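Halohydrin epoxidase A (Corynebacterium sp., PDB 4Z9F) probably catalyses the elimination of hydrogen halide from halohydrins to give epoxides, on a Rossmann-type fold related to the short-chain dehydrogenases/reductases. Local coordinates at residues Ser189-Glu192 against Glu196-Glu199; Pro177-Phe180 against Tyr185-Thr188; Arg84-Leu89 against Glu96-Gln101. The protein carries 1 engineered substitution. All coordinates share one frame; numbering follows the deposited sequence.

Contact 1 of 3, residues Ser189-Glu192 against Glu196-Glu199; sequences SDWE and ELRE
Two short successive helices, 188-193 and 195-204, follow strand 170-177, and Trp191 of the first meets Leu197 and Arg198 of the second. Arg198 makes the polar grip. Its NE gives a hydrogen bond to Trp191 O at 3.0 Å, nearly straight at the hydrogen (160°). Its NH2 reaches the same oxygen at 3.3 Å and is more bent. Arg198 presents NE and NH2 side-on, both to this one oxygen, which lies in the guanidinium plane. This fixes the rotation of the group. The Arg198 chain is extended from CG to NE and runs across the indole at about a right angle. CG sits over the face of the six-membered ring of Trp191, 3.9 Å from its centroid, in a CH-pi contact. Further out the guanidinium lies nearly flat on the indole, with the planes at 19°. CZ is off-centre from the five-membered ring, so the cation-pi contact is a displaced one. In the fold the helix pair comes after the sixth strand of the Rossmann-type sheet, and Leu197 is buried beneath it. Trp191 has its CG anti to the backbone N (chi1 -178°), which swings the indole across to helix 195-204. There Leu197 CG packs on CE3 of Trp191 at 4.0 Å. Leu197 CD2 reaches back to CB of Asp190 at 3.9 Å. Glu192 OE2 lies 4.4 Å from Arg198 NH2, too far for a salt bridge.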
loop_
_atom_site.group_PDB
_atom_site.type_symbol
_atom_site.label_atom_id
_atom_site.label_comp_id
_atom_site.label_asym_id
_atom_site.label_seq_id
_atom_site.Cartn_x
_atom_site.Cartn_y
_atom_site.Cartn_z
ATOM N N SER C 189 25.621 -12.882 17.648
ATOM C CA SER C 189 26.950 -12.321 17.879
ATOM C C SER C 189 27.033 -10.846 17.489
ATOM O O SER C 189 27.764 -10.079 18.128
ATOM C CB SER C 189 27.990 -13.117 17.103
ATOM O OG SER C 189 27.601 -13.177 15.746
ATOM N N ASP C 190 26.310 -10.429 16.444
ATOM C CA ASP C 190 26.284 -9.006 16.096
ATOM C C ASP C 190 25.629 -8.184 17.193
ATOM O O ASP C 190 26.096 -7.085 17.526
ATOM C CB ASP C 190 25.536 -8.784 14.775
ATOM C CG ASP C 190 26.359 -9.147 13.559
ATOM O OD1 ASP C 190 25.829 -9.016 12.425
ATOM O OD2 ASP C 190 27.534 -9.538 13.715
ATOM N N TRP C 191 24.527 -8.687 17.752
ATOM C CA TRP C 191 23.899 -7.994 18.866
ATOM C C TRP C 191 24.831 -7.948 20.061
ATOM O O TRP C 191 24.900 -6.936 20.770
ATOM C CB TRP C 191 22.588 -8.683 19.254
ATOM C CG TRP C 191 21.920 -7.949 20.359
ATOM C CD1 TRP C 191 21.995 -8.223 21.693
ATOM C CD2 TRP C 191 21.114 -6.773 20.231
ATOM N NE1 TRP C 191 21.264 -7.303 22.406
ATOM C CE2 TRP C 191 20.719 -6.396 21.534
ATOM C CE3 TRP C 191 20.684 -6.008 19.143
ATOM C CZ2 TRP C 191 19.902 -5.290 21.778
ATOM C CZ3 TRP C 191 19.877 -4.908 19.383
ATOM C CH2 TRP C 191 19.489 -4.560 20.691
ATOM N N GLU C 192 25.564 -9.040 20.287
ATOM C CA GLU C 192 26.472 -9.136 21.425
ATOM C C GLU C 192 27.682 -8.226 21.258
ATOM O O GLU C 192 28.152 -7.626 22.234
ATOM C CB GLU C 192 26.929 -10.588 21.602
ATOM C CG GLU C 192 25.832 -11.556 22.053
ATOM C CD GLU C 192 25.100 -11.078 23.293
ATOM O OE1 GLU C 192 23.852 -11.018 23.270
ATOM O OE2 GLU C 192 25.771 -10.754 24.297
ATOM N N GLU C 196 26.841 -0.427 17.505
ATOM C CA GLU C 196 26.074 0.316 16.512
ATOM C C GLU C 196 24.714 -0.327 16.256
ATOM O O GLU C 196 23.724 0.377 16.020
ATOM C CB GLU C 196 26.866 0.413 15.209
ATOM C CG GLU C 196 28.207 1.130 15.322
ATOM C CD GLU C 196 29.385 0.183 15.581
ATOM O OE1 GLU C 196 29.160 -1.035 15.836
ATOM O OE2 GLU C 196 30.543 0.666 15.512
ATOM N N LEU C 197 24.645 -1.663 16.298
ATOM C CA LEU C 197 23.376 -2.344 16.042
ATOM C C LEU C 197 22.350 -2.011 17.116
ATOM O O LEU C 197 21.188 -1.715 16.813
ATOM C CB LEU C 197 23.595 -3.858 15.955
ATOM C CG LEU C 197 22.356 -4.722 15.705
ATOM C CD1 LEU C 197 21.563 -4.259 14.492
ATOM C CD2 LEU C 197 22.726 -6.199 15.562
ATOM N N ARG C 198 22.761 -2.074 18.387
ATOM C CA ARG C 198 21.861 -1.729 19.480
ATOM C C ARG C 198 21.314 -0.320 19.317
ATOM O O ARG C 198 20.117 -0.075 19.549
ATOM C CB ARG C 198 22.597 -1.853 20.813
ATOM C CG ARG C 198 23.217 -3.202 21.043
ATOM C CD ARG C 198 23.813 -3.287 22.431
ATOM N NE ARG C 198 24.243 -4.654 22.678
ATOM C CZ ARG C 198 24.442 -5.165 23.883
ATOM N NH1 ARG C 198 24.249 -4.410 24.962
ATOM N NH2 ARG C 198 24.829 -6.426 24.007
ATOM N N GLU C 199 22.189 0.626 18.959
ATOM C CA GLU C 199 21.771 2.008 18.760
ATOM C C GLU C 199 20.740 2.112 17.646
ATOM O O GLU C 199 19.721 2.795 17.788
ATOM C CB GLU C 199 22.983 2.878 18.431
ATOM C CG GLU C 199 23.903 3.167 19.606
ATOM C CD GLU C 199 24.728 4.429 19.375
ATOM O OE1 GLU C 199 25.427 4.491 18.339
ATOM O OE2 GLU C 199 24.672 5.357 20.217
#

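Contact 2 of 3, residues Pro177-Phe180 against Tyr185-Thr188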
loop_
_atom_site.group_PDB
_atom_site.type_symbol
_atom_site.label_atom_id
_atom_site.label_comp_id
_atom_site.label_asym_id
_atom_site.label_seq_id
_atom_site.Cartn_x
_atom_site.Cartn_y
_atom_site.Cartn_z
ATOM N N PRO C 177 10.483 -10.126 6.996
ATOM C CA PRO C 177 11.249 -9.819 8.208
ATOM C C PRO C 177 12.219 -8.665 8.009
ATOM O O PRO C 177 12.705 -8.404 6.907
ATOM C CB PRO C 177 12.020 -11.122 8.493
ATOM C CG PRO C 177 11.527 -12.139 7.473
ATOM C CD PRO C 177 10.975 -11.340 6.324
ATOM N N ASN C 178 12.496 -7.987 9.122
ATOM C CA ASN C 178 13.636 -7.094 9.310
ATOM C C ASN C 178 13.892 -7.036 10.811
ATOM O O ASN C 178 12.990 -7.283 11.615
ATOM C CB ASN C 178 13.387 -5.685 8.736
ATOM C CG ASN C 178 14.686 -4.919 8.448
ATOM O OD1 ASN C 178 15.797 -5.427 8.668
ATOM N ND2 ASN C 178 14.549 -3.686 7.949
ATOM N N PHE C 179 15.132 -6.711 11.182
ATOM C CA PHE C 179 15.523 -6.695 12.590
ATOM C C PHE C 179 15.119 -7.989 13.284
ATOM O O PHE C 179 14.666 -7.998 14.425
ATOM C CB PHE C 179 14.942 -5.473 13.290
ATOM C CG PHE C 179 15.413 -4.181 12.688
ATOM C CD1 PHE C 179 14.579 -3.426 11.883
ATOM C CD2 PHE C 179 16.708 -3.742 12.907
ATOM C CE1 PHE C 179 15.020 -2.240 11.330
ATOM C CE2 PHE C 179 17.155 -2.549 12.355
ATOM C CZ PHE C 179 16.311 -1.804 11.568
ATOM N N PHE C 180 15.279 -9.093 12.563
ATOM C CA PHE C 180 14.912 -10.428 13.019
ATOM C C PHE C 180 16.192 -11.171 13.383
ATOM O O PHE C 180 17.070 -11.340 12.532
ATOM C CB PHE C 180 14.137 -11.132 11.904
ATOM C CG PHE C 180 14.043 -12.611 12.056
ATOM C CD1 PHE C 180 14.208 -13.439 10.953
ATOM C CD2 PHE C 180 13.764 -13.176 13.288
ATOM C CE1 PHE C 180 14.099 -14.817 11.084
ATOM C CE2 PHE C 180 13.676 -14.555 13.426
ATOM C CZ PHE C 180 13.848 -15.366 12.327
ATOM N N TYR C 185 21.077 -12.307 8.702
ATOM C CA TYR C 185 21.120 -10.849 8.724
ATOM C C TYR C 185 21.368 -10.243 10.098
ATOM O O TYR C 185 21.910 -9.137 10.170
ATOM C CB TYR C 185 19.823 -10.279 8.153
ATOM C CG TYR C 185 19.700 -10.510 6.664
ATOM C CD1 TYR C 185 20.610 -9.943 5.781
ATOM C CD2 TYR C 185 18.680 -11.291 6.146
ATOM C CE1 TYR C 185 20.509 -10.149 4.416
ATOM C CE2 TYR C 185 18.572 -11.508 4.780
ATOM C CZ TYR C 185 19.485 -10.921 3.922
ATOM O OH TYR C 185 19.391 -11.112 2.555
ATOM N N PHE C 186 20.978 -10.911 11.184
ATOM C CA PHE C 186 21.139 -10.373 12.537
ATOM C C PHE C 186 21.517 -11.503 13.486
ATOM O O PHE C 186 20.746 -11.870 14.379
ATOM C CB PHE C 186 19.860 -9.677 13.008
ATOM C CG PHE C 186 19.513 -8.447 12.223
ATOM C CD1 PHE C 186 20.118 -7.229 12.508
ATOM C CD2 PHE C 186 18.580 -8.503 11.202
ATOM C CE1 PHE C 186 19.809 -6.088 11.768
ATOM C CE2 PHE C 186 18.260 -7.355 10.464
ATOM C CZ PHE C 186 18.875 -6.154 10.754
ATOM N N PRO C 187 22.700 -12.082 13.317
ATOM C CA PRO C 187 23.114 -13.145 14.238
ATOM C C PRO C 187 23.256 -12.597 15.653
ATOM O O PRO C 187 23.464 -11.398 15.864
ATOM C CB PRO C 187 24.452 -13.620 13.660
ATOM C CG PRO C 187 24.969 -12.456 12.886
ATOM C CD PRO C 187 23.749 -11.766 12.334
ATOM N N THR C 188 23.087 -13.485 16.634
ATOM C CA THR C 188 23.210 -13.068 18.026
ATOM C C THR C 188 24.553 -12.397 18.291
ATOM O O THR C 188 24.623 -11.414 19.039
ATOM C CB THR C 188 22.999 -14.273 18.950
ATOM O OG1 THR C 188 21.640 -14.706 18.832
ATOM C CG2 THR C 188 23.264 -13.903 20.398
#
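Phe186 reaches from its loop against the backbone of Phe179 and Phe180 and the side-chain oxygen of Asn178. Its CB starts 3.3 Å from Phe180 O. That oxygen lies at the ring edge, near its plane, and also meets CD2 of Phe186 at 3.5 Å. With CG anti to its own carbonyl carbon (chi1 -66°), the ring runs on toward Phe179. CE2 comes next and meets Phe179 N at 3.3 Å. Asn178 OD1 comes to the edge of the Phe186 ring, 3.6 Å from CE2. The same oxygen accepts a bond from Phe179 N at 2.9 Å. The donor stands above the carbonyl plane, and the bond is bent, 136° at the hydrogen. Phe179 CA lies over the Phe186 ring, 3.9 Å from the centroid, in a CH-pi contact over the face. Both segments belong to the loop that leaves the C-terminal end of strand 170-177, inside the parallel sheet, and leads to helix 188-193. In halohydrin dehalogenases, relatives of the short-chain dehydrogenases/reductases without a nicotinamide cofactor, this region lines the halide pocket, so the loop probably helps to shape it here. At the tip, CZ of Phe186 touches CD2 of Phe179 at 3.9 Å. The Phe179 and Phe186 rings are near parallel, with planes at 30°, but slid so far apart that they barely overlap. Phe179 also packs edge-to-face on Tyr242 and lies against helix 195-204.

Contact 3 of 3, residues Arg84-Leu89 against Glu96-Gln101; sequences RPMNRL and EADIRQ
A cis peptide between Arg84 and Pro85 precedes the 3-10 turn at Met86-Asn87, which faces the first turns of helix 96-123, and the closest CA atoms, those of Met86 and Asp98, are 7.9 Å apart. Side chains bridge the gap. Met86 bends at its last torsion (chi3 77°), which carries its methyl CE in between Asp98 and Gln101. CE meets Asp98 CG at 3.7 Å and Gln101 OE1 at 3.6 Å. Met86 SD lies near the same amide, 3.9 Å from Gln101 OE1. Gln101 is extended beyond CG and crosses the methionine at about a right angle. Leu89 adds its CD1, which rests on Asp98 CB at 3.9 Å and has OD2 of the carboxylate nearby. On the helix itself, Arg100 holds Glu96 OE2 with NE and NH2, a salt bridge to the residue one helical turn earlier. Its NH1 forms a salt bridge with Glu104 of the second subunit. In the short-chain dehydrogenase/reductase family the long helix after the fourth strand packs at a subunit interface, as helix 96-123 does here. Apolar methionine and leucine carbons lie against an acid and an amide, so van der Waals fit rather than directed bonds joins the two segments.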
loop_
_atom_site.group_PDB
_atom_site.type_symbol
_atom_site.label_atom_id
_atom_site.label_comp_id
_atom_site.label_asym_id
_atom_site.label_seq_id
_atom_site.Cartn_x
_atom_site.Cartn_y
_atom_site.Cartn_z
ATOM N N ARG C 84 24.944 -13.105 1.662
ATOM C CA ARG C 84 25.459 -11.755 1.823
ATOM C C ARG C 84 26.823 -11.635 1.168
ATOM O O ARG C 84 27.531 -12.630 1.033
ATOM C CB ARG C 84 25.567 -11.405 3.299
ATOM C CG ARG C 84 24.274 -11.523 4.025
ATOM C CD ARG C 84 24.482 -11.201 5.481
ATOM N NE ARG C 84 24.923 -9.825 5.689
ATOM C CZ ARG C 84 25.096 -9.279 6.893
ATOM N NH1 ARG C 84 24.862 -9.994 7.985
ATOM N NH2 ARG C 84 25.502 -8.019 7.011
ATOM N N PRO C 85 27.201 -10.412 0.763
ATOM C CA PRO C 85 26.405 -9.187 0.893
ATOM C C PRO C 85 25.572 -8.914 -0.348
ATOM O O PRO C 85 25.329 -7.745 -0.663
ATOM C CB PRO C 85 27.478 -8.109 1.078
ATOM C CG PRO C 85 28.589 -8.597 0.164
ATOM C CD PRO C 85 28.543 -10.126 0.221
ATOM N N MET C 86 25.150 -9.970 -1.053
ATOM C CA MET C 86 24.490 -9.764 -2.336
ATOM C C MET C 86 23.160 -9.037 -2.177
ATOM O O MET C 86 22.714 -8.367 -3.112
ATOM C CB MET C 86 24.300 -11.100 -3.062
ATOM C CG MET C 86 25.608 -11.770 -3.468
ATOM S SD MET C 86 25.386 -13.147 -4.632
ATOM C CE MET C 86 25.107 -12.269 -6.178
ATOM N N ASN C 87 22.522 -9.137 -1.011
ATOM C CA ASN C 87 21.311 -8.360 -0.775
ATOM C C ASN C 87 21.556 -6.862 -0.924
ATOM O O ASN C 87 20.623 -6.115 -1.247
ATOM C CB ASN C 87 20.747 -8.658 0.614
ATOM C CG ASN C 87 21.648 -8.156 1.739
ATOM O OD1 ASN C 87 22.852 -8.383 1.737
ATOM N ND2 ASN C 87 21.051 -7.469 2.708
ATOM N N ARG C 88 22.796 -6.410 -0.743
ATOM C CA ARG C 88 23.117 -4.993 -0.836
ATOM C C ARG C 88 23.781 -4.620 -2.152
ATOM O O ARG C 88 24.373 -3.541 -2.244
ATOM C CB ARG C 88 24.006 -4.576 0.337
ATOM C CG ARG C 88 23.248 -4.459 1.636
ATOM C CD ARG C 88 24.182 -4.113 2.767
ATOM N NE ARG C 88 23.460 -3.518 3.880
ATOM C CZ ARG C 88 23.379 -2.211 4.098
ATOM N NH1 ARG C 88 22.699 -1.760 5.142
ATOM N NH2 ARG C 88 23.990 -1.355 3.283
ATOM N N LEU C 89 23.698 -5.476 -3.172
ATOM C CA LEU C 89 24.292 -5.132 -4.457
ATOM C C LEU C 89 23.623 -3.883 -5.019
ATOM O O LEU C 89 22.385 -3.818 -5.058
ATOM C CB LEU C 89 24.167 -6.284 -5.453
ATOM C CG LEU C 89 25.229 -7.375 -5.268
ATOM C CD1 LEU C 89 24.866 -8.624 -6.048
ATOM C CD2 LEU C 89 26.600 -6.861 -5.695
ATOM N N GLU C 96 26.004 -8.733 -14.777
ATOM C CA GLU C 96 24.775 -9.377 -15.225
ATOM C C GLU C 96 24.528 -10.671 -14.465
ATOM O O GLU C 96 23.394 -10.961 -14.068
ATOM C CB GLU C 96 24.841 -9.643 -16.734
ATOM C CG GLU C 96 23.563 -10.220 -17.309
ATOM C CD GLU C 96 23.540 -10.232 -18.827
ATOM O OE1 GLU C 96 24.476 -9.691 -19.459
ATOM O OE2 GLU C 96 22.579 -10.781 -19.396
ATOM N N ALA C 97 25.588 -11.453 -14.232
ATOM C CA ALA C 97 25.428 -12.747 -13.572
ATOM C C ALA C 97 24.918 -12.583 -12.147
ATOM O O ALA C 97 24.124 -13.402 -11.665
ATOM C CB ALA C 97 26.756 -13.508 -13.578
ATOM N N ASP C 98 25.378 -11.542 -11.451
ATOM C CA ASP C 98 24.912 -11.304 -10.090
ATOM C C ASP C 98 23.455 -10.841 -10.077
ATOM O O ASP C 98 22.664 -11.304 -9.250
ATOM C CB ASP C 98 25.820 -10.283 -9.405
ATOM C CG ASP C 98 27.141 -10.887 -8.930
ATOM O OD1 ASP C 98 27.416 -12.072 -9.238
ATOM O OD2 ASP C 98 27.908 -10.162 -8.253
ATOM N N ILE C 99 23.088 -9.925 -10.980
ATOM C CA ILE C 99 21.683 -9.529 -11.124
ATOM C C ILE C 99 20.809 -10.759 -11.334
ATOM O O ILE C 99 19.800 -10.958 -10.648
ATOM C CB ILE C 99 21.516 -8.533 -12.285
ATOM C CG1 ILE C 99 22.226 -7.201 -11.994
ATOM C CG2 ILE C 99 20.039 -8.301 -12.568
ATOM C CD1 ILE C 99 22.371 -6.326 -13.234
ATOM N N ARG C 100 21.194 -11.614 -12.285
ATOM C CA ARG C 100 20.394 -12.803 -12.556
ATOM C C ARG C 100 20.362 -13.738 -11.354
ATOM O O ARG C 100 19.326 -14.347 -11.066
ATOM C CB ARG C 100 20.923 -13.524 -13.794
ATOM C CG ARG C 100 20.696 -12.735 -15.077
ATOM C CD ARG C 100 21.117 -13.501 -16.320
ATOM N NE ARG C 100 21.010 -12.658 -17.510
ATOM C CZ ARG C 100 19.872 -12.431 -18.158
ATOM N NH1 ARG C 100 18.750 -12.992 -17.728
ATOM N NH2 ARG C 100 19.855 -11.641 -19.230
ATOM N N GLN C 101 21.483 -13.872 -10.638
ATOM C CA GLN C 101 21.481 -14.753 -9.474
ATOM C C GLN C 101 20.563 -14.232 -8.376
ATOM O O GLN C 101 20.016 -15.020 -7.597
ATOM C CB GLN C 101 22.891 -14.923 -8.918
ATOM C CG GLN C 101 22.919 -15.836 -7.709
ATOM C CD GLN C 101 24.300 -16.017 -7.153
ATOM O OE1 GLN C 101 25.269 -15.481 -7.692
ATOM N NE2 GLN C 101 24.405 -16.756 -6.060
#

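Along the chain contact 3 comes first, on the way from strand 73-79 into helix 96-123. Contact 2 follows, in the loop after strand 170-177. Contact 1 then begins where that loop enters helix 188-193. Contacts 1 and 2 are neighbours, their centres about 10 Å apart, and Leu197 CD1 packs on Phe186 CE1 at 3.7 Å. Contact 2 also reaches contact 3, whose centre is about 19 Å from its own, where Tyr185 meets Asn87. Contacts 1 and 3 do not touch, and their centres are about 25 Å apart. Contact 2 thus links the helix pair to the loop of contact 3. Both loops leave the C-terminal ends of strands of the parallel sheet, where the active site of such folds lies, so contacts 2 and 3 probably help to frame it.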